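Thiosulfate sulfurtransferase TUM1 (Saccharomyces cerevisiae, PDB 3UTN) transfers persulfide sulfur from NFS1 to UBA4 in the pathway for 2-thiolation of the wobble uridine of tRNAs, and belongs to the rhodanese family of sulfurtransferases. Local coordinates at residues A[99-104]-A[131-136]; A[186-191]-A[315-320]; A[249-252]-A[256-259]; A[71-76]-A[149-154]; A[52-57]-A[61-66]. All blocks are in the same frame, centred on the assembly; numbering follows the deposited sequence. Where two conformers were deposited one is given.

Contact 1. Residues A[99-104]-A[131-136]; sequences KVFDDA and AWTLGV
Phe-101 on helix 98-107 pushes its ring against Thr-133 and Leu-134 of helix 127-136, and the meeting is purely apolar. The closest approach is to Leu-134: its CD2 methyl sits at the ring edge, near the ring plane, 3.5 Å from Phe-101 CZ and about as near CE1. The two side chains cross at about a right angle, and the ring also reaches past the methyl to the helix backbone, with Phe-101 CZ 3.9 Å from Leu-134 CA. Leu-134 starts out pointing away from helix 98-107; with CG beside its backbone N (chi1 -65°), the CD2 branch swings back to the ring. Thr-133 adds its CG2 methyl, 3.9 Å from Phe-101 CD1, which meets the ring obliquely as the two side chains slide past each other in opposite directions. Both helices belong to the first rhodanese domain, an alpha/beta fold around a parallel sheet; Leu-134 also rests on Leu-116 and Val-118 of strand 115-119 and on Val-142 of strand 141-145, and so lies between that sheet and Phe-101. With Phe-101 cut back to alanine, Leu-134 CD2 and Thr-133 CG2 would probably face a gap, and the two helices would lose their apolar contact here. Thr-133 OG1 bonds to Arg-129 O one turn back, while its methyl serves the phenyl ring. The salt bridge between Lys-99 and Asp-103 lies on the side of helix 98-107 turned away from this contact.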
# COMPACT_ATOMS: atom_id res chain seq x y z
N LYS A 99 2.89 -4.36 -18.26
CA LYS A 99 1.90 -5.08 -19.05
C LYS A 99 0.76 -5.63 -18.19
O LYS A 99 -0.40 -5.38 -18.49
CB LYS A 99 2.55 -6.20 -19.87
CG LYS A 99 1.56 -7.23 -20.40
CD LYS A 99 2.04 -7.91 -21.66
CE LYS A 99 1.37 -7.33 -22.90
NZ LYS A 99 -0.09 -7.65 -22.93
N VAL A 100 1.10 -6.36 -17.14
CA VAL A 100 0.09 -6.86 -16.21
C VAL A 100 -0.74 -5.68 -15.71
O VAL A 100 -1.97 -5.74 -15.70
CB VAL A 100 0.71 -7.66 -15.05
CG1 VAL A 100 -0.26 -7.80 -13.89
CG2 VAL A 100 1.15 -9.03 -15.55
N PHE A 101 -0.08 -4.59 -15.34
CA PHE A 101 -0.80 -3.43 -14.86
C PHE A 101 -1.73 -2.86 -15.92
O PHE A 101 -2.91 -2.69 -15.68
CB PHE A 101 0.13 -2.35 -14.38
CG PHE A 101 -0.59 -1.14 -13.89
CD1 PHE A 101 -1.14 -1.13 -12.61
CD2 PHE A 101 -0.78 -0.04 -14.72
CE1 PHE A 101 -1.83 -0.03 -12.16
CE2 PHE A 101 -1.47 1.07 -14.27
CZ PHE A 101 -2.00 1.07 -12.99
N ASP A 102 -1.18 -2.56 -17.10
CA ASP A 102 -1.96 -1.99 -18.19
C ASP A 102 -3.11 -2.90 -18.57
O ASP A 102 -4.23 -2.43 -18.76
CB ASP A 102 -1.08 -1.72 -19.40
CG ASP A 102 -0.12 -0.59 -19.16
OD1 ASP A 102 -0.27 0.11 -18.13
OD2 ASP A 102 0.79 -0.40 -19.99
N ASP A 103 -2.82 -4.19 -18.67
CA ASP A 103 -3.84 -5.17 -19.01
C ASP A 103 -4.92 -5.18 -17.96
O ASP A 103 -6.09 -5.19 -18.30
CB ASP A 103 -3.22 -6.56 -19.16
CG ASP A 103 -2.39 -6.69 -20.42
OD1 ASP A 103 -2.44 -5.75 -21.24
OD2 ASP A 103 -1.69 -7.70 -20.59
N ALA A 104 -4.51 -5.14 -16.70
CA ALA A 104 -5.46 -5.06 -15.60
C ALA A 104 -6.33 -3.83 -15.77
O ALA A 104 -7.55 -3.93 -15.78
CB ALA A 104 -4.72 -5.03 -14.28
N ALA A 131 -3.43 2.10 -4.46
CA ALA A 131 -3.35 3.51 -4.84
C ALA A 131 -1.93 3.80 -5.29
O ALA A 131 -1.69 4.43 -6.31
CB ALA A 131 -3.72 4.40 -3.67
N TRP A 132 -0.99 3.29 -4.51
CA TRP A 132 0.40 3.48 -4.79
C TRP A 132 0.78 2.84 -6.09
O TRP A 132 1.45 3.45 -6.89
CB TRP A 132 1.18 2.93 -3.64
CG TRP A 132 2.64 2.84 -3.87
CD1 TRP A 132 3.57 3.87 -3.81
CD2 TRP A 132 3.39 1.65 -4.16
NE1 TRP A 132 4.82 3.39 -4.04
CE2 TRP A 132 4.79 2.06 -4.26
CE3 TRP A 132 3.07 0.32 -4.35
CZ2 TRP A 132 5.80 1.17 -4.54
CZ3 TRP A 132 4.10 -0.58 -4.62
CH2 TRP A 132 5.42 -0.16 -4.72
N THR A 133 0.32 1.61 -6.31
CA THR A 133 0.57 0.91 -7.57
C THR A 133 0.06 1.72 -8.75
O THR A 133 0.77 1.92 -9.74
CB THR A 133 -0.08 -0.48 -7.57
OG1 THR A 133 0.47 -1.23 -6.49
CG2 THR A 133 0.18 -1.21 -8.89
N LEU A 134 -1.19 2.17 -8.65
CA LEU A 134 -1.77 3.03 -9.66
C LEU A 134 -0.91 4.25 -9.88
O LEU A 134 -0.57 4.58 -11.01
CB LEU A 134 -3.18 3.45 -9.24
CG LEU A 134 -4.16 2.28 -9.15
CD1 LEU A 134 -5.43 2.77 -8.50
CD2 LEU A 134 -4.43 1.71 -10.53
N GLY A 135 -0.56 4.91 -8.78
CA GLY A 135 0.30 6.08 -8.82
C GLY A 135 1.66 5.76 -9.40
O GLY A 135 2.14 6.46 -10.28
N VAL A 136 2.28 4.68 -8.92
CA VAL A 136 3.60 4.31 -9.39
C VAL A 136 3.54 4.05 -10.88
O VAL A 136 4.44 4.43 -11.62
CB VAL A 136 4.18 3.09 -8.66
CG1 VAL A 136 5.45 2.60 -9.34
CG2 VAL A 136 4.48 3.45 -7.22

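Contact 2. Residues A[186-191]-A[315-320]; sequences VDYEEM and LKSGPE
Lys-316, near the end of helix 309-317, lies lengthwise over Tyr-188, the first residue of helix 188-196. Its CB stands over one face of the ring, 3.6 Å from the Tyr-188 ring centroid and 19° off the normal, a CH-pi contact. The lysine chain, extended beyond CG, then runs back along the tyrosine in the opposite sense: Lys-316 CD comes 3.4 Å from Tyr-188 CG, and Lys-316 NZ ends 3.7 Å from Tyr-188 CB. The ammonium group has its charge partner in Glu-312, one turn earlier on its own helix. Ser-317 follows and meets the same ring at its edge, in plane. Tyr-188 OH donates to Ser-317 OG at 2.5 Å, shorter than usual and of doubtful exact length; Ser-317 OG in turn bonds to Trp-313 O, which ties the hydroxyl to the preceding helical turn. Tyr-188 has CG anti to its own N (chi1 174°), which carries the ring out to Lys-316 and Ser-317. At Gly-318 the backbone leaves the helix with a positive phi of 79°, and the chain turns away through Pro-319 and Glu-320. The contact joins helices that follow the neighbouring parallel strands 185-186 and 303-306 of the second rhodanese sheet; Phe-192 and Trp-313 also meet the tyrosine ring. At this surface contact the methylenes of a charged side chain cover the aromatic face, the polar tip of the ring is probably steadied by a hydroxyl at the helix end, and the lysine charge is answered within its own helix.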
# COMPACT_ATOMS: atom_id res chain seq x y z
N VAL A 186 12.33 0.28 -3.88
CA VAL A 186 13.69 -0.15 -3.65
C VAL A 186 13.74 -1.60 -4.07
O VAL A 186 12.91 -2.40 -3.64
CB VAL A 186 14.11 -0.04 -2.18
CG1 VAL A 186 15.63 -0.10 -2.09
CG2 VAL A 186 13.59 1.24 -1.57
N ASP A 187 14.68 -1.92 -4.94
CA ASP A 187 14.89 -3.28 -5.35
C ASP A 187 15.78 -3.95 -4.33
O ASP A 187 16.46 -3.28 -3.54
CB ASP A 187 15.50 -3.34 -6.74
CG ASP A 187 14.53 -2.90 -7.82
OD1 ASP A 187 13.31 -2.85 -7.56
OD2 ASP A 187 15.00 -2.62 -8.95
N TYR A 188 15.77 -5.28 -4.34
CA TYR A 188 16.58 -6.05 -3.43
C TYR A 188 18.05 -5.66 -3.52
O TYR A 188 18.71 -5.51 -2.49
CB TYR A 188 16.45 -7.53 -3.72
CG TYR A 188 17.38 -8.34 -2.87
CD1 TYR A 188 17.10 -8.56 -1.53
CD2 TYR A 188 18.57 -8.85 -3.40
CE1 TYR A 188 17.96 -9.29 -0.74
CE2 TYR A 188 19.43 -9.59 -2.62
CZ TYR A 188 19.12 -9.80 -1.29
OH TYR A 188 19.97 -10.53 -0.50
N GLU A 189 18.54 -5.52 -4.75
CA GLU A 189 19.93 -5.18 -5.00
C GLU A 189 20.33 -3.99 -4.14
O GLU A 189 21.29 -4.06 -3.38
CB GLU A 189 20.15 -4.88 -6.49
CG GLU A 189 21.60 -4.55 -6.87
CD GLU A 189 21.84 -4.50 -8.37
OE1 GLU A 189 20.99 -3.96 -9.11
OE2 GLU A 189 22.90 -5.00 -8.81
N GLU A 190 19.56 -2.91 -4.24
CA GLU A 190 19.84 -1.72 -3.45
C GLU A 190 19.68 -1.99 -1.97
O GLU A 190 20.53 -1.61 -1.18
CB GLU A 190 18.94 -0.58 -3.87
CG GLU A 190 19.33 0.73 -3.22
CD GLU A 190 18.34 1.83 -3.50
OE1 GLU A 190 17.47 1.63 -4.37
OE2 GLU A 190 18.43 2.89 -2.85
N MET A 191 18.58 -2.65 -1.60
CA MET A 191 18.34 -3.00 -0.21
C MET A 191 19.52 -3.77 0.35
O MET A 191 20.06 -3.43 1.39
CB MET A 191 17.08 -3.84 -0.07
CG MET A 191 15.83 -3.01 -0.01
SD MET A 191 15.94 -1.74 1.25
CE MET A 191 15.79 -2.68 2.77
N LEU A 315 14.47 -14.67 1.51
CA LEU A 315 14.68 -15.65 0.45
C LEU A 315 15.94 -15.40 -0.35
O LEU A 315 16.63 -16.33 -0.73
CB LEU A 315 13.47 -15.71 -0.47
CG LEU A 315 12.26 -16.43 0.13
CD1 LEU A 315 11.05 -16.33 -0.79
CD2 LEU A 315 12.59 -17.89 0.44
N LYS A 316 16.26 -14.13 -0.57
CA LYS A 316 17.44 -13.78 -1.35
C LYS A 316 18.70 -13.67 -0.49
O LYS A 316 19.80 -13.94 -0.97
CB LYS A 316 17.20 -12.49 -2.12
CG LYS A 316 16.34 -12.64 -3.36
CD LYS A 316 16.35 -11.36 -4.17
CE LYS A 316 15.62 -11.51 -5.49
NZ LYS A 316 15.52 -10.19 -6.18
N SER A 317 18.54 -13.27 0.77
CA SER A 317 19.68 -12.95 1.63
C SER A 317 20.09 -14.10 2.52
O SER A 317 21.26 -14.22 2.89
CB SER A 317 19.37 -11.73 2.49
OG SER A 317 18.89 -10.66 1.71
N GLY A 318 19.12 -14.92 2.89
CA GLY A 318 19.36 -16.00 3.83
C GLY A 318 19.40 -15.49 5.26
O GLY A 318 19.34 -14.28 5.49
N PRO A 319 19.53 -16.42 6.22
CA PRO A 319 19.44 -16.17 7.66
C PRO A 319 20.52 -15.23 8.21
O PRO A 319 20.34 -14.67 9.29
CB PRO A 319 19.62 -17.57 8.26
CG PRO A 319 20.42 -18.31 7.25
CD PRO A 319 19.90 -17.82 5.93
N GLU A 320 21.61 -15.08 7.47
CA GLU A 320 22.72 -14.23 7.89
C GLU A 320 22.26 -12.78 7.94
O GLU A 320 22.72 -11.99 8.77
CB GLU A 320 23.89 -14.35 6.92
CG GLU A 320 25.24 -14.16 7.59
CD GLU A 320 26.14 -13.17 6.86
OE1 GLU A 320 26.41 -13.36 5.66
OE2 GLU A 320 26.58 -12.19 7.51

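Contact 3. Residues A[249-252]-A[256-259]; sequences TYPE and AIHA
Glu-252 O takes a hydrogen bond from Ile-257 N and a weak one from water 1. Ile-257 N donates to Glu-252 O at 2.8 Å with an N-H...O angle of 145°, approaching nearly along the C=O axis. The water lies 3.4 Å from Glu-252 O, and it accepts from Ala-256 N at 2.7 Å. Two amides of the first helical turn are thereby answered by the incoming loop, one directly and one through solvent. The Ala-256 CB methyl lies close beside the same carbonyl, 3.3 Å from Glu-252 O. This is the entry to helix 255-267 from the long connection after strand 234-236 in the second rhodanese domain, where Pro-251 and Glu-252 lie against the first turn. The loop also reaches other parts of the chain: Tyr-250 OH bonds to Ile-290 O of helix 286-297, and Tyr-250 O accepts from Asn-146 ND2, in the first rhodanese repeat. The apolar part is carried by the Pro-251 ring, which packs on both helix residues. Pro-251 CB meets Ala-256 CB at 3.8 Å, while Pro-251 CD touches Ile-257 CD1 at 3.7 Å, the two side chains crossing at about a right angle. Ile-257 reaches the proline because its CG1 branch stands opposite the backbone N (chi1 -171°) and the chain bends at chi2 (64°). Its side chain also packs on Leu-297 of helix 286-297.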
# COMPACT_ATOMS: atom_id res chain seq x y z
N THR A 249 -8.20 4.52 9.42
CA THR A 249 -7.93 5.67 8.58
C THR A 249 -6.52 6.10 8.85
O THR A 249 -5.99 5.93 9.95
CB THR A 249 -8.82 6.88 8.88
OG1 THR A 249 -8.84 7.11 10.29
CG2 THR A 249 -10.22 6.65 8.36
N TYR A 250 -5.90 6.65 7.82
CA TYR A 250 -4.73 7.45 8.04
C TYR A 250 -5.21 8.67 8.78
O TYR A 250 -6.24 9.23 8.42
CB TYR A 250 -4.15 7.90 6.73
CG TYR A 250 -3.43 6.81 6.04
CD1 TYR A 250 -2.18 6.39 6.49
CD2 TYR A 250 -3.98 6.19 4.92
CE1 TYR A 250 -1.51 5.37 5.84
CE2 TYR A 250 -3.31 5.19 4.26
CZ TYR A 250 -2.08 4.78 4.73
OH TYR A 250 -1.42 3.79 4.09
N PRO A 251 -4.48 9.06 9.82
CA PRO A 251 -4.76 10.32 10.46
C PRO A 251 -4.66 11.42 9.43
O PRO A 251 -4.03 11.24 8.39
CB PRO A 251 -3.62 10.45 11.47
CG PRO A 251 -3.26 9.05 11.79
CD PRO A 251 -3.41 8.31 10.50
N GLU A 252 -5.30 12.54 9.71
CA GLU A 252 -5.25 13.67 8.80
C GLU A 252 -3.83 14.13 8.62
O GLU A 252 -3.02 14.03 9.54
CB GLU A 252 -6.14 14.80 9.31
CG GLU A 252 -7.61 14.46 9.26
CD GLU A 252 -8.06 14.06 7.87
OE1 GLU A 252 -8.36 12.87 7.65
OE2 GLU A 252 -8.08 14.93 6.98
N ALA A 256 -2.25 15.55 13.00
CA ALA A 256 -2.79 14.24 13.31
C ALA A 256 -1.80 13.14 12.92
O ALA A 256 -1.36 12.38 13.77
CB ALA A 256 -4.13 14.02 12.63
N ILE A 257 -1.43 13.10 11.64
CA ILE A 257 -0.48 12.10 11.17
C ILE A 257 0.87 12.27 11.87
O ILE A 257 1.52 11.28 12.19
CB ILE A 257 -0.31 12.10 9.63
CG1 ILE A 257 0.53 10.90 9.17
CG2 ILE A 257 0.31 13.39 9.13
CD1 ILE A 257 -0.10 9.56 9.45
N HIS A 258 1.27 13.51 12.14
CA HIS A 258 2.51 13.73 12.86
C HIS A 258 2.44 13.18 14.24
O HIS A 258 3.35 12.49 14.66
CB HIS A 258 2.92 15.20 12.86
CG HIS A 258 3.15 15.74 11.49
ND1 HIS A 258 2.72 16.94 11.11
CD2 HIS A 258 3.76 15.16 10.38
CE1 HIS A 258 3.05 17.14 9.82
NE2 HIS A 258 3.68 16.05 9.38
N ALA A 259 1.33 13.44 14.93
CA ALA A 259 1.12 12.90 16.27
C ALA A 259 1.15 11.39 16.20
O ALA A 259 1.82 10.73 16.99
CB ALA A 259 -0.20 13.38 16.85
O HOH W 1 -3.82 16.89 11.25

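Contact 4. Residues A[71-76]-A[149-154]; sequences PRIPNS and NQYREF
Ile-73 spreads over one face of the Tyr-151 ring. Followed outward, its CB stands 4.1 Å from Tyr-151 OH, near the phenol end. There the side chain forks. The CG2 branch turns to the hydroxyl, 3.4 Å from Tyr-151 OH, while CG1 hangs above the ring, 3.9 Å from the Tyr-151 ring centroid and 20° off its normal, a CH-pi contact. The tip, Ile-73 CD1, carries on across the ring to Tyr-151 CE1 at 3.9 Å. Pro-74 adds its CD beside the phenol oxygen. Tyr-151 reaches out from helix 148-153, its chi1 of -170° swinging the ring away from the backbone N, and its OH bonds to Pro-157 O. A phenylalanine in place of Tyr-151 would probably leave Pro-157 O without this donor and the following loop less firmly held. Ile-73 also opens a type II beta turn that ends at Ser-76, just before strand 77-78. In the first rhodanese domain the pair packs against strands 47-51 and 141-145 and helix 32-41: Ile-73 on Pro-49 and Phe-35, Tyr-151 on Pro-32, and both on Leu-145.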
# COMPACT_ATOMS: atom_id res chain seq x y z
N PRO A 71 -21.42 -3.92 -0.36
CA PRO A 71 -21.55 -2.59 -0.92
C PRO A 71 -20.21 -2.02 -1.32
O PRO A 71 -19.20 -2.21 -0.63
CB PRO A 71 -22.16 -1.79 0.23
CG PRO A 71 -22.92 -2.81 1.01
CD PRO A 71 -22.02 -4.00 0.99
N ARG A 72 -20.18 -1.38 -2.47
CA ARG A 72 -18.97 -0.76 -2.92
C ARG A 72 -19.29 0.69 -3.11
O ARG A 72 -20.45 1.09 -3.11
CB ARG A 72 -18.50 -1.39 -4.24
CG ARG A 72 -19.38 -1.09 -5.43
CD ARG A 72 -19.19 -2.14 -6.53
NE ARG A 72 -19.53 -3.45 -6.01
CZ ARG A 72 -20.77 -3.91 -5.90
NH1 ARG A 72 -21.80 -3.18 -6.31
NH2 ARG A 72 -20.98 -5.11 -5.40
N ILE A 73 -18.26 1.50 -3.26
CA ILE A 73 -18.47 2.85 -3.68
C ILE A 73 -19.00 2.72 -5.10
O ILE A 73 -18.46 1.94 -5.88
CB ILE A 73 -17.18 3.65 -3.66
CG1 ILE A 73 -16.55 3.60 -2.26
CG2 ILE A 73 -17.44 5.07 -4.10
CD1 ILE A 73 -15.34 4.49 -2.09
N PRO A 74 -20.08 3.46 -5.43
CA PRO A 74 -20.65 3.36 -6.77
C PRO A 74 -19.57 3.42 -7.84
O PRO A 74 -18.58 4.13 -7.68
CB PRO A 74 -21.53 4.60 -6.84
CG PRO A 74 -22.02 4.76 -5.44
CD PRO A 74 -20.84 4.39 -4.58
N ASN A 75 -19.76 2.65 -8.91
CA ASN A 75 -18.89 2.71 -10.08
C ASN A 75 -17.51 2.16 -9.81
O ASN A 75 -16.58 2.39 -10.58
CB ASN A 75 -18.79 4.15 -10.59
CG ASN A 75 -20.15 4.82 -10.69
OD1 ASN A 75 -21.12 4.20 -11.12
ND2 ASN A 75 -20.22 6.07 -10.27
N SER A 76 -17.39 1.43 -8.71
CA SER A 76 -16.12 0.84 -8.32
C SER A 76 -15.68 -0.19 -9.33
O SER A 76 -16.49 -0.89 -9.92
CB SER A 76 -16.22 0.14 -6.98
OG SER A 76 -16.23 1.08 -5.92
N ASN A 149 -13.82 2.22 5.41
CA ASN A 149 -14.42 1.99 6.72
C ASN A 149 -15.24 3.18 7.14
O ASN A 149 -16.40 3.05 7.50
CB ASN A 149 -13.35 1.72 7.77
CG ASN A 149 -12.74 0.34 7.65
OD1 ASN A 149 -13.23 -0.50 6.90
ND2 ASN A 149 -11.69 0.10 8.41
N GLN A 150 -14.62 4.35 7.07
CA GLN A 150 -15.27 5.57 7.50
C GLN A 150 -16.35 5.93 6.52
O GLN A 150 -17.43 6.35 6.90
CB GLN A 150 -14.26 6.70 7.61
CG GLN A 150 -13.36 6.53 8.82
CD GLN A 150 -14.15 6.53 10.11
OE1 GLN A 150 -14.17 7.53 10.82
NE2 GLN A 150 -14.81 5.41 10.42
N TYR A 151 -16.04 5.72 5.25
CA TYR A 151 -16.98 5.89 4.18
C TYR A 151 -18.26 5.13 4.49
O TYR A 151 -19.36 5.68 4.38
CB TYR A 151 -16.36 5.36 2.90
CG TYR A 151 -17.14 5.68 1.67
CD1 TYR A 151 -16.84 6.81 0.92
CD2 TYR A 151 -18.18 4.86 1.27
CE1 TYR A 151 -17.56 7.10 -0.22
CE2 TYR A 151 -18.92 5.15 0.14
CZ TYR A 151 -18.60 6.28 -0.60
OH TYR A 151 -19.32 6.56 -1.72
N ARG A 152 -18.12 3.87 4.87
CA ARG A 152 -19.28 3.05 5.19
C ARG A 152 -19.88 3.47 6.52
O ARG A 152 -21.09 3.64 6.63
CB ARG A 152 -18.91 1.58 5.22
CG ARG A 152 -18.81 0.97 3.84
CD ARG A 152 -18.29 -0.45 3.94
NE ARG A 152 -16.94 -0.48 4.51
CZ ARG A 152 -16.16 -1.55 4.52
NH1 ARG A 152 -16.59 -2.69 3.98
NH2 ARG A 152 -14.96 -1.48 5.06
N GLU A 153 -19.03 3.66 7.52
CA GLU A 153 -19.48 4.06 8.85
C GLU A 153 -20.38 5.27 8.77
O GLU A 153 -21.43 5.32 9.40
CB GLU A 153 -18.31 4.34 9.79
CG GLU A 153 -18.73 4.89 11.15
CD GLU A 153 -17.91 4.33 12.30
OE1 GLU A 153 -16.66 4.29 12.20
OE2 GLU A 153 -18.52 3.95 13.33
N PHE A 154 -19.98 6.25 7.96
CA PHE A 154 -20.72 7.48 7.85
C PHE A 154 -21.66 7.47 6.66
O PHE A 154 -22.13 8.52 6.22
CB PHE A 154 -19.77 8.67 7.89
CG PHE A 154 -19.13 8.84 9.23
CD1 PHE A 154 -19.78 9.54 10.24
CD2 PHE A 154 -17.90 8.24 9.51
CE1 PHE A 154 -19.20 9.67 11.50
CE2 PHE A 154 -17.32 8.37 10.76
CZ PHE A 154 -17.97 9.09 11.75

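Contact 5. Residues A[52-57]-A[61-66]; sequences ATWYLP and LDNKVD. With DMS (dimethyl sulfoxide), chain G.
Tyr-55 OH donates to Asp-66 OD2 at 2.5 Å, a length too short to be taken literally, the ring and carboxylate planes standing 77° apart. The tyrosine ring is held between two aliphatic groups. Leu-61 CD1 packs on Tyr-55 CE1 at 3.7 Å, and Thr-53 CG2 lies over the rim of the face opposite the leucine. Asn-63 pins the loop a little earlier: its ND2 donates to Thr-53 O at 2.8 Å (angle 153°), the oxygen close to the amide plane. Its CG lies between backbone N and carbonyl carbon (chi1 61°), folding the amide back toward the loop. Water 2 bridges Leu-56 O and Leu-61 N. Helix 63-69 starts here, N-capped by Asp-62, whose OD2 accepts from Val-65 N at 2.8 Å from above the carboxylate plane. Lys-64 NZ holds a dimethyl sulfoxide, probably from the crystallisation liquor. Trp-54, on the same loop after strand 47-51, comes within about 9 Å of the persulfide-forming Cys-282, side chain to side chain. Asp-66 is buried but has partners for both oxygens, Tyr-55 and Lys-70, which would probably favour its charged form.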
# COMPACT_ATOMS: atom_id res chain seq x y z
N ALA A 52 -9.66 -2.16 -3.76
CA ALA A 52 -8.43 -2.91 -3.79
C ALA A 52 -8.43 -3.89 -2.64
O ALA A 52 -7.38 -4.37 -2.22
CB ALA A 52 -7.25 -1.98 -3.69
N THR A 53 -9.62 -4.18 -2.15
CA THR A 53 -9.75 -5.04 -1.00
C THR A 53 -8.99 -6.31 -1.25
O THR A 53 -9.09 -6.94 -2.30
CB THR A 53 -11.21 -5.36 -0.68
OG1 THR A 53 -11.86 -4.16 -0.29
CG2 THR A 53 -11.29 -6.34 0.46
N TRP A 54 -8.17 -6.62 -0.28
CA TRP A 54 -7.41 -7.82 -0.31
C TRP A 54 -7.35 -8.23 1.12
O TRP A 54 -7.16 -7.39 2.00
CB TRP A 54 -6.04 -7.55 -0.88
CG TRP A 54 -5.17 -8.76 -0.86
CD1 TRP A 54 -5.01 -9.71 -1.85
CD2 TRP A 54 -4.32 -9.19 0.23
NE1 TRP A 54 -4.13 -10.68 -1.46
CE2 TRP A 54 -3.68 -10.43 -0.21
CE3 TRP A 54 -4.02 -8.70 1.50
CZ2 TRP A 54 -2.79 -11.13 0.58
CZ3 TRP A 54 -3.12 -9.41 2.29
CH2 TRP A 54 -2.52 -10.59 1.84
N TYR A 55 -7.52 -9.51 1.35
CA TYR A 55 -7.60 -10.02 2.70
C TYR A 55 -6.46 -10.96 2.96
O TYR A 55 -5.98 -11.61 2.04
CB TYR A 55 -8.89 -10.78 2.87
CG TYR A 55 -10.12 -9.93 2.75
CD1 TYR A 55 -10.27 -8.78 3.51
CD2 TYR A 55 -11.14 -10.29 1.89
CE1 TYR A 55 -11.40 -8.01 3.42
CE2 TYR A 55 -12.29 -9.53 1.79
CZ TYR A 55 -12.41 -8.39 2.56
OH TYR A 55 -13.53 -7.62 2.46
N LEU A 56 -6.02 -11.01 4.20
CA LEU A 56 -5.15 -12.08 4.62
C LEU A 56 -5.96 -13.35 4.46
O LEU A 56 -7.09 -13.40 4.94
CB LEU A 56 -4.72 -11.91 6.07
CG LEU A 56 -3.80 -10.73 6.36
CD1 LEU A 56 -3.41 -10.75 7.83
CD2 LEU A 56 -2.56 -10.79 5.48
N PRO A 57 -5.42 -14.35 3.75
CA PRO A 57 -6.10 -15.63 3.62
C PRO A 57 -6.55 -16.17 4.97
O PRO A 57 -7.59 -16.83 5.04
CB PRO A 57 -5.03 -16.52 3.01
CG PRO A 57 -4.25 -15.58 2.14
CD PRO A 57 -4.21 -14.28 2.91
N LEU A 61 -11.81 -14.52 4.13
CA LEU A 61 -12.71 -13.63 3.46
C LEU A 61 -12.40 -13.72 1.98
O LEU A 61 -11.37 -14.24 1.58
CB LEU A 61 -12.56 -12.21 4.00
CG LEU A 61 -12.85 -11.99 5.49
CD1 LEU A 61 -12.66 -10.52 5.83
CD2 LEU A 61 -14.26 -12.44 5.85
N ASP A 62 -13.34 -13.25 1.18
CA ASP A 62 -13.17 -13.32 -0.25
C ASP A 62 -13.30 -11.91 -0.73
O ASP A 62 -14.40 -11.36 -0.75
CB ASP A 62 -14.23 -14.22 -0.86
CG ASP A 62 -13.96 -14.53 -2.31
OD1 ASP A 62 -14.14 -15.70 -2.69
OD2 ASP A 62 -13.58 -13.62 -3.07
N ASN A 63 -12.17 -11.31 -1.08
CA ASN A 63 -12.16 -9.92 -1.51
C ASN A 63 -12.97 -9.74 -2.78
O ASN A 63 -13.67 -8.74 -2.94
CB ASN A 63 -10.73 -9.40 -1.68
CG ASN A 63 -9.95 -10.17 -2.73
OD1 ASN A 63 -10.27 -11.31 -3.06
ND2 ASN A 63 -8.90 -9.55 -3.23
N LYS A 64 -12.89 -10.73 -3.66
CA LYS A 64 -13.60 -10.70 -4.92
C LYS A 64 -15.10 -10.80 -4.68
O LYS A 64 -15.86 -10.00 -5.21
CB LYS A 64 -13.08 -11.81 -5.84
CG LYS A 64 -11.74 -11.46 -6.48
CD LYS A 64 -11.00 -12.66 -7.06
CE LYS A 64 -11.61 -13.14 -8.36
NZ LYS A 64 -10.88 -14.29 -8.98
N VAL A 65 -15.52 -11.75 -3.85
CA VAL A 65 -16.92 -11.88 -3.50
C VAL A 65 -17.38 -10.63 -2.77
O VAL A 65 -18.46 -10.12 -3.01
CB VAL A 65 -17.18 -13.14 -2.64
CG1 VAL A 65 -18.52 -13.05 -1.92
CG2 VAL A 65 -17.14 -14.37 -3.52
N ASP A 66 -16.52 -10.13 -1.88
CA ASP A 66 -16.85 -8.92 -1.14
C ASP A 66 -17.02 -7.75 -2.06
O ASP A 66 -17.92 -6.94 -1.88
CB ASP A 66 -15.81 -8.64 -0.08
CG ASP A 66 -15.97 -9.54 1.11
OD1 ASP A 66 -16.84 -10.43 1.04
OD2 ASP A 66 -15.26 -9.34 2.10
S DMS G . -9.70 -16.22 -5.77
O DMS G . -10.27 -16.66 -7.07
C1 DMS G . -9.78 -17.50 -4.64
C2 DMS G . -8.00 -16.03 -5.90
O HOH W 2 -9.25 -14.10 3.47

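In the fold
Contacts 1, 4 and 5 all lie in the first rhodanese domain, contact 2 and contact 3 in the second. Contacts 1 and 4 are buried and rest on hydrocarbon against an aromatic ring, with no hydrogen bond between their segments. Contact 2 lies at the surface and mixes CH-pi packing with a hydroxyl bond. Contacts 3 and 5 are partly buried local turns, each bringing the loop back on the start of the next helix; contact 3 joins backbone amides to one carbonyl, contact 5 a side-chain amide to a carbonyl and a phenol to a carboxylate. Contact 5 holds the start of helix 63-69, contact 4 the loop that follows it. Between the domains, Thr-249 of contact 3 packs on Gln-150 of contact 4.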